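Lmo2445 protein (PDB 5HZL) is a secreted, calcium-binding internalin-like protein with leucine-rich repeats whose precise function is unknown. Local coordinates at residues A49-M54 with N73-T78; Y226-F231 with P252-Y257. All blocks are in the same frame, centred on the assembly; numbering follows the deposited sequence.

Overall arrangement
The two contacts lie near opposite ends of an elongated chain, on opposite sides of its centre, with centres about 53 Å apart and no shared element. Interaction 1 joins helix 48-51 to the loop leading into strand 82-84, at the end of the parallel leucine-rich-repeat sheet that carries strand 56-58. Interaction 2 joins helix 223-227 and the residues after it to the loop between strands 247-250 and 262-264 in the C-terminal domain. Each is partly buried, but most touching residues of interaction 1 are buried and none is exposed, whereas two of interaction 2 are exposed. Interaction 1 adds one hydrogen bond to its apolar packing; interaction 2 relies on tyrosine, leucine and proline surfaces.

Interaction 1: A49-M54 with N73-T78; sequences ADLDTM and NNEVFT
Leu51 and Phe77 bring the two backbones closest, with CA atoms 5.5 Å apart, where helix 48-51 runs into a type I turn from Leu51 to Met54 and faces the irregular loop 75-78. Leucine suits this buried place because its fork serves two neighbours: CD1 packs 3.5 Å from Glu75 CB, while CD2 lies 3.8 Å from Phe77 CE2. The Leu51 and Glu75 side chains cross at about a right angle, and CD1 meets the glutamate at CB and CG. Selenomethionine 54 runs beside Phe77 and points the same way. Its SE lies at the ring edge, near the plane, 3.8 Å from Phe77 CE2, a Met-aromatic contact; the bend at chi3 (71°) places CE, which also comes near Phe77 CE2. The flat phenylalanine ring gives broad apolar surface to both partners. Ile33 of helix 27-36 touches both Met54 and Phe77, extending this apolar packing.

At the more exposed margin, Thr78 OG1 donates a 2.6 Å hydrogen bond to Asp52 OD1, short polar groups that suit a partly exposed place. The hydroxyl stands above the carboxylate plane, 81° out of it; chi1 of Thr78 (65°) sets OG1 between the backbone N and carbonyl carbon, from where it meets Asp52. Gln48 NE2 bonds both Asp52 OD1 and Val76 O, bridging helix and loop beside this pair. The contact thus joins the calcium-binding N-terminal region to the start of the leucine-rich repeats, near outermost strand 56-58, through apolar packing and a polar margin where two donors grip OD1 and would probably stabilise the charge of Asp52.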
loop_
_atom_site.group_PDB
_atom_site.type_symbol
_atom_site.label_atom_id
_atom_site.label_comp_id
_atom_site.label_asym_id
_atom_site.label_seq_id
_atom_site.Cartn_x
_atom_site.Cartn_y
_atom_site.Cartn_z
ATOM N N ALA A 49 -3.576 15.296 31.790
ATOM C CA ALA A 49 -4.282 16.495 31.311
ATOM C C ALA A 49 -3.519 17.181 30.171
ATOM O O ALA A 49 -4.145 17.765 29.285
ATOM C CB ALA A 49 -4.511 17.475 32.441
ATOM N N ASP A 50 -2.180 17.128 30.201
ATOM C CA ASP A 50 -1.355 17.706 29.124
ATOM C C ASP A 50 -1.521 16.860 27.850
ATOM O O ASP A 50 -1.718 17.409 26.756
ATOM C CB ASP A 50 0.139 17.803 29.503
ATOM C CG ASP A 50 0.442 18.911 30.524
ATOM O OD1 ASP A 50 -0.124 20.021 30.404
ATOM O OD2 ASP A 50 1.298 18.692 31.417
ATOM N N LEU A 51 -1.453 15.534 27.981
ATOM C CA LEU A 51 -1.632 14.669 26.805
ATOM C C LEU A 51 -3.034 14.831 26.195
ATOM O O LEU A 51 -3.210 14.677 24.975
ATOM C CB LEU A 51 -1.357 13.193 27.114
ATOM C CG LEU A 51 0.046 12.786 27.565
ATOM C CD1 LEU A 51 0.136 11.268 27.666
ATOM C CD2 LEU A 51 1.087 13.304 26.589
ATOM N N ASP A 52 -4.024 15.150 27.031
ATOM C CA ASP A 52 -5.400 15.347 26.545
ATOM C C ASP A 52 -5.614 16.618 25.685
ATOM O O ASP A 52 -6.625 16.717 24.978
ATOM C CB ASP A 52 -6.405 15.233 27.702
ATOM C CG ASP A 52 -6.520 13.790 28.246
ATOM O OD1 ASP A 52 -5.933 12.854 27.636
ATOM O OD2 ASP A 52 -7.217 13.579 29.268
ATOM N N THR A 53 -4.660 17.555 25.726
ATOM C CA THR A 53 -4.733 18.791 24.932
ATOM C C THR A 53 -4.219 18.582 23.503
ATOM O O THR A 53 -4.369 19.455 22.657
ATOM C CB THR A 53 -3.952 19.968 25.581
ATOM O OG1 THR A 53 -2.534 19.714 25.580
ATOM C CG2 THR A 53 -4.445 20.224 27.000
HETATM N N MSE A 54 -3.617 17.429 23.234
HETATM C CA MSE A 54 -3.101 17.135 21.898
HETATM C C MSE A 54 -4.172 16.552 21.013
HETATM O O MSE A 54 -4.693 15.459 21.267
HETATM C CB MSE A 54 -1.914 16.194 22.006
HETATM C CG MSE A 54 -0.744 16.937 22.655
HETATM SE SE MSE A 54 0.768 15.707 22.932
HETATM C CE MSE A 54 1.364 15.428 21.068
ATOM N N ASN A 73 2.637 3.938 22.515
ATOM C CA ASN A 73 1.762 3.076 23.317
ATOM C C ASN A 73 2.022 3.118 24.833
ATOM O O ASN A 73 1.281 2.500 25.601
ATOM C CB ASN A 73 1.788 1.646 22.790
ATOM C CG ASN A 73 1.071 1.515 21.467
ATOM O OD1 ASN A 73 0.016 2.114 21.275
ATOM N ND2 ASN A 73 1.610 0.709 20.562
ATOM N N ASN A 74 3.064 3.835 25.257
ATOM C CA ASN A 74 3.339 4.007 26.684
ATOM C C ASN A 74 2.317 4.914 27.328
ATOM O O ASN A 74 2.305 5.026 28.530
ATOM C CB ASN A 74 4.733 4.581 26.956
ATOM C CG ASN A 74 5.849 3.598 26.646
ATOM O OD1 ASN A 74 5.609 2.449 26.265
ATOM N ND2 ASN A 74 7.087 4.049 26.815
ATOM N N GLU A 75 1.490 5.582 26.534
ATOM C CA GLU A 75 0.455 6.455 27.071
ATOM C C GLU A 75 -0.779 6.420 26.176
ATOM O O GLU A 75 -0.826 5.700 25.182
ATOM C CB GLU A 75 0.969 7.899 27.197
ATOM C CG GLU A 75 2.230 8.091 28.033
ATOM C CD GLU A 75 2.096 7.644 29.482
ATOM O OE1 GLU A 75 0.964 7.436 29.996
ATOM O OE2 GLU A 75 3.156 7.509 30.112
ATOM N N VAL A 76 -1.778 7.202 26.556
ATOM C CA VAL A 76 -3.023 7.313 25.823
ATOM C C VAL A 76 -3.283 8.793 25.533
ATOM O O VAL A 76 -3.435 9.587 26.467
ATOM C CB VAL A 76 -4.203 6.747 26.655
ATOM C CG1 VAL A 76 -5.532 6.974 25.939
ATOM C CG2 VAL A 76 -3.988 5.270 26.958
ATOM N N PHE A 77 -3.320 9.156 24.247
ATOM C CA PHE A 77 -3.601 10.523 23.818
ATOM C C PHE A 77 -5.091 10.467 23.523
ATOM O O PHE A 77 -5.491 10.365 22.377
ATOM C CB PHE A 77 -2.802 10.861 22.570
ATOM C CG PHE A 77 -1.312 10.777 22.747
ATOM C CD1 PHE A 77 -0.653 9.553 22.649
ATOM C CD2 PHE A 77 -0.552 11.933 22.965
ATOM C CE1 PHE A 77 0.733 9.480 22.797
ATOM C CE2 PHE A 77 0.830 11.865 23.112
ATOM C CZ PHE A 77 1.474 10.638 23.029
ATOM N N THR A 78 -5.908 10.523 24.576
ATOM C CA THR A 78 -7.380 10.397 24.463
ATOM C C THR A 78 -8.081 11.220 23.385
ATOM O O THR A 78 -9.112 10.791 22.915
ATOM C CB THR A 78 -8.130 10.740 25.781
ATOM O OG1 THR A 78 -7.934 12.116 26.073
ATOM C CG2 THR A 78 -7.669 9.899 26.990
#

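Interaction 2: Y226-F231 with P252-Y257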
loop_
_atom_site.group_PDB
_atom_site.type_symbol
_atom_site.label_atom_id
_atom_site.label_comp_id
_atom_site.label_asym_id
_atom_site.label_seq_id
_atom_site.Cartn_x
_atom_site.Cartn_y
_atom_site.Cartn_z
ATOM N N TYR A 226 -7.548 -10.543 -18.407
ATOM C CA TYR A 226 -8.902 -11.034 -18.548
ATOM C C TYR A 226 -9.924 -10.228 -17.752
ATOM O O TYR A 226 -11.008 -9.959 -18.244
ATOM C CB TYR A 226 -8.921 -12.510 -18.173
ATOM C CG TYR A 226 -7.959 -13.328 -19.004
ATOM C CD1 TYR A 226 -6.618 -13.432 -18.646
ATOM C CD2 TYR A 226 -8.387 -14.003 -20.146
ATOM C CE1 TYR A 226 -5.735 -14.181 -19.402
ATOM C CE2 TYR A 226 -7.511 -14.765 -20.905
ATOM C CZ TYR A 226 -6.186 -14.849 -20.531
ATOM O OH TYR A 226 -5.298 -15.596 -21.264
ATOM N N GLN A 227 -9.580 -9.850 -16.529
ATOM C CA GLN A 227 -10.470 -9.062 -15.664
ATOM C C GLN A 227 -10.796 -7.691 -16.260
ATOM O O GLN A 227 -11.892 -7.173 -16.059
ATOM C CB GLN A 227 -9.841 -8.905 -14.288
ATOM C CG GLN A 227 -9.711 -10.224 -13.546
ATOM C CD GLN A 227 -8.954 -10.112 -12.234
ATOM O OE1 GLN A 227 -7.998 -9.345 -12.097
ATOM N NE2 GLN A 227 -9.370 -10.897 -11.267
ATOM N N ALA A 228 -9.856 -7.121 -17.009
ATOM C CA ALA A 228 -10.055 -5.822 -17.656
ATOM C C ALA A 228 -11.344 -5.789 -18.479
ATOM O O ALA A 228 -12.000 -4.750 -18.569
ATOM C CB ALA A 228 -8.863 -5.484 -18.544
ATOM N N LEU A 229 -11.707 -6.941 -19.052
ATOM C CA LEU A 229 -12.919 -7.091 -19.872
ATOM C C LEU A 229 -14.213 -6.795 -19.124
ATOM O O LEU A 229 -15.207 -6.453 -19.748
ATOM C CB LEU A 229 -12.962 -8.473 -20.523
ATOM C CG LEU A 229 -11.783 -8.728 -21.470
ATOM C CD1 LEU A 229 -11.806 -10.156 -21.989
ATOM C CD2 LEU A 229 -11.759 -7.723 -22.616
ATOM N N ASP A 230 -14.199 -6.916 -17.799
ATOM C CA ASP A 230 -15.375 -6.606 -16.975
ATOM C C ASP A 230 -15.544 -5.084 -16.790
ATOM O O ASP A 230 -16.442 -4.640 -16.066
ATOM C CB ASP A 230 -15.274 -7.308 -15.611
ATOM C CG ASP A 230 -15.266 -8.830 -15.727
ATOM O OD1 ASP A 230 -15.536 -9.367 -16.818
ATOM O OD2 ASP A 230 -15.005 -9.501 -14.715
ATOM N N PHE A 231 -14.668 -4.310 -17.441
ATOM C CA PHE A 231 -14.678 -2.851 -17.393
ATOM C C PHE A 231 -14.629 -2.197 -18.785
ATOM O O PHE A 231 -14.788 -0.989 -18.870
ATOM C CB PHE A 231 -13.492 -2.352 -16.543
ATOM C CG PHE A 231 -13.508 -2.858 -15.120
ATOM C CD1 PHE A 231 -12.899 -4.067 -14.784
ATOM C CD2 PHE A 231 -14.141 -2.134 -14.108
ATOM C CE1 PHE A 231 -12.928 -4.547 -13.479
ATOM C CE2 PHE A 231 -14.168 -2.612 -12.799
ATOM C CZ PHE A 231 -13.563 -3.821 -12.488
ATOM N N PRO A 252 -1.261 -9.139 -31.213
ATOM C CA PRO A 252 -2.371 -10.070 -31.372
ATOM C C PRO A 252 -3.702 -9.481 -30.929
ATOM O O PRO A 252 -3.717 -8.460 -30.244
ATOM C CB PRO A 252 -1.974 -11.219 -30.447
ATOM C CG PRO A 252 -1.318 -10.517 -29.314
ATOM C CD PRO A 252 -0.616 -9.314 -29.899
ATOM N N PRO A 253 -4.818 -10.125 -31.323
ATOM C CA PRO A 253 -6.115 -9.620 -30.901
ATOM C C PRO A 253 -6.245 -9.895 -29.414
ATOM O O PRO A 253 -5.644 -10.839 -28.904
ATOM C CB PRO A 253 -7.112 -10.437 -31.732
ATOM C CG PRO A 253 -6.401 -11.705 -32.049
ATOM C CD PRO A 253 -4.937 -11.366 -32.120
ATOM N N TYR A 254 -7.018 -9.066 -28.732
ATOM C CA TYR A 254 -7.185 -9.202 -27.300
ATOM C C TYR A 254 -7.851 -10.569 -27.013
ATOM O O TYR A 254 -8.813 -10.938 -27.691
ATOM C CB TYR A 254 -8.016 -8.026 -26.767
ATOM C CG TYR A 254 -7.799 -7.752 -25.308
ATOM C CD1 TYR A 254 -6.793 -6.871 -24.906
ATOM C CD2 TYR A 254 -8.571 -8.368 -24.330
ATOM C CE1 TYR A 254 -6.559 -6.609 -23.567
ATOM C CE2 TYR A 254 -8.355 -8.113 -22.983
ATOM C CZ TYR A 254 -7.342 -7.231 -22.600
ATOM O OH TYR A 254 -7.109 -6.959 -21.259
ATOM N N PRO A 255 -7.331 -11.331 -26.029
ATOM C CA PRO A 255 -7.929 -12.635 -25.733
ATOM C C PRO A 255 -9.312 -12.578 -25.086
ATOM O O PRO A 255 -9.832 -11.501 -24.787
ATOM C CB PRO A 255 -6.921 -13.263 -24.767
ATOM C CG PRO A 255 -6.304 -12.099 -24.085
ATOM C CD PRO A 255 -6.172 -11.064 -25.158
ATOM N N THR A 256 -9.887 -13.758 -24.884
ATOM C CA THR A 256 -11.204 -13.915 -24.276
ATOM C C THR A 256 -11.086 -14.863 -23.081
ATOM O O THR A 256 -10.305 -15.819 -23.110
ATOM C CB THR A 256 -12.201 -14.490 -25.299
ATOM O OG1 THR A 256 -11.736 -15.760 -25.746
ATOM C CG2 THR A 256 -12.329 -13.579 -26.519
ATOM N N TYR A 257 -11.862 -14.602 -22.038
ATOM C CA TYR A 257 -11.832 -15.442 -20.848
ATOM C C TYR A 257 -12.743 -16.671 -20.990
ATOM O O TYR A 257 -13.899 -16.538 -21.427
ATOM C CB TYR A 257 -12.263 -14.630 -19.630
ATOM C CG TYR A 257 -12.213 -15.416 -18.344
ATOM C CD1 TYR A 257 -10.981 -15.807 -17.797
ATOM C CD2 TYR A 257 -13.378 -15.759 -17.653
ATOM C CE1 TYR A 257 -10.913 -16.529 -16.611
ATOM C CE2 TYR A 257 -13.316 -16.478 -16.462
ATOM C CZ TYR A 257 -12.079 -16.857 -15.945
ATOM O OH TYR A 257 -11.993 -17.571 -14.768
#
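Tyr254, the first residue of 252-257 to reach 226-231, slides past Leu229 in the opposite direction, and Tyr254 CE2 comes 3.4 Å from Leu229 CD2, oblique to the ring. Tyrosine suits this place because its ring offers an apolar surface while its OH, 3.6 Å from Ala228 CB, is hydrogen-bonded to Ile225 O and Tyr283 OH. Alanine's small side chain lets that hydroxyl come close. Pro255 follows, its CB 4.2 Å from Tyr226 CE2 and its O 3.7 Å from Leu229 CD1; the proline ring crosses the tyrosine at about a right angle. Thr256 turns its side chain away and contributes its carbonyl, with O lying at the edge of the Tyr226 ring, 3.7 Å from CE2. Tyr257 crosses Tyr226 at about a right angle, CD1 being 3.9 Å from Tyr226 CB. A broad aromatic side chain can pack here while remaining exposed, and it meets Tyr261. With no hydrogen bond across it, this is mainly apolar packing of helix 223-227 and following residues against an inter-strand loop of the Lmo2445-like C-terminal domain, beside the calcium site of Glu163 and Glu187, to which Asp230 also belongs though unbound in this chain.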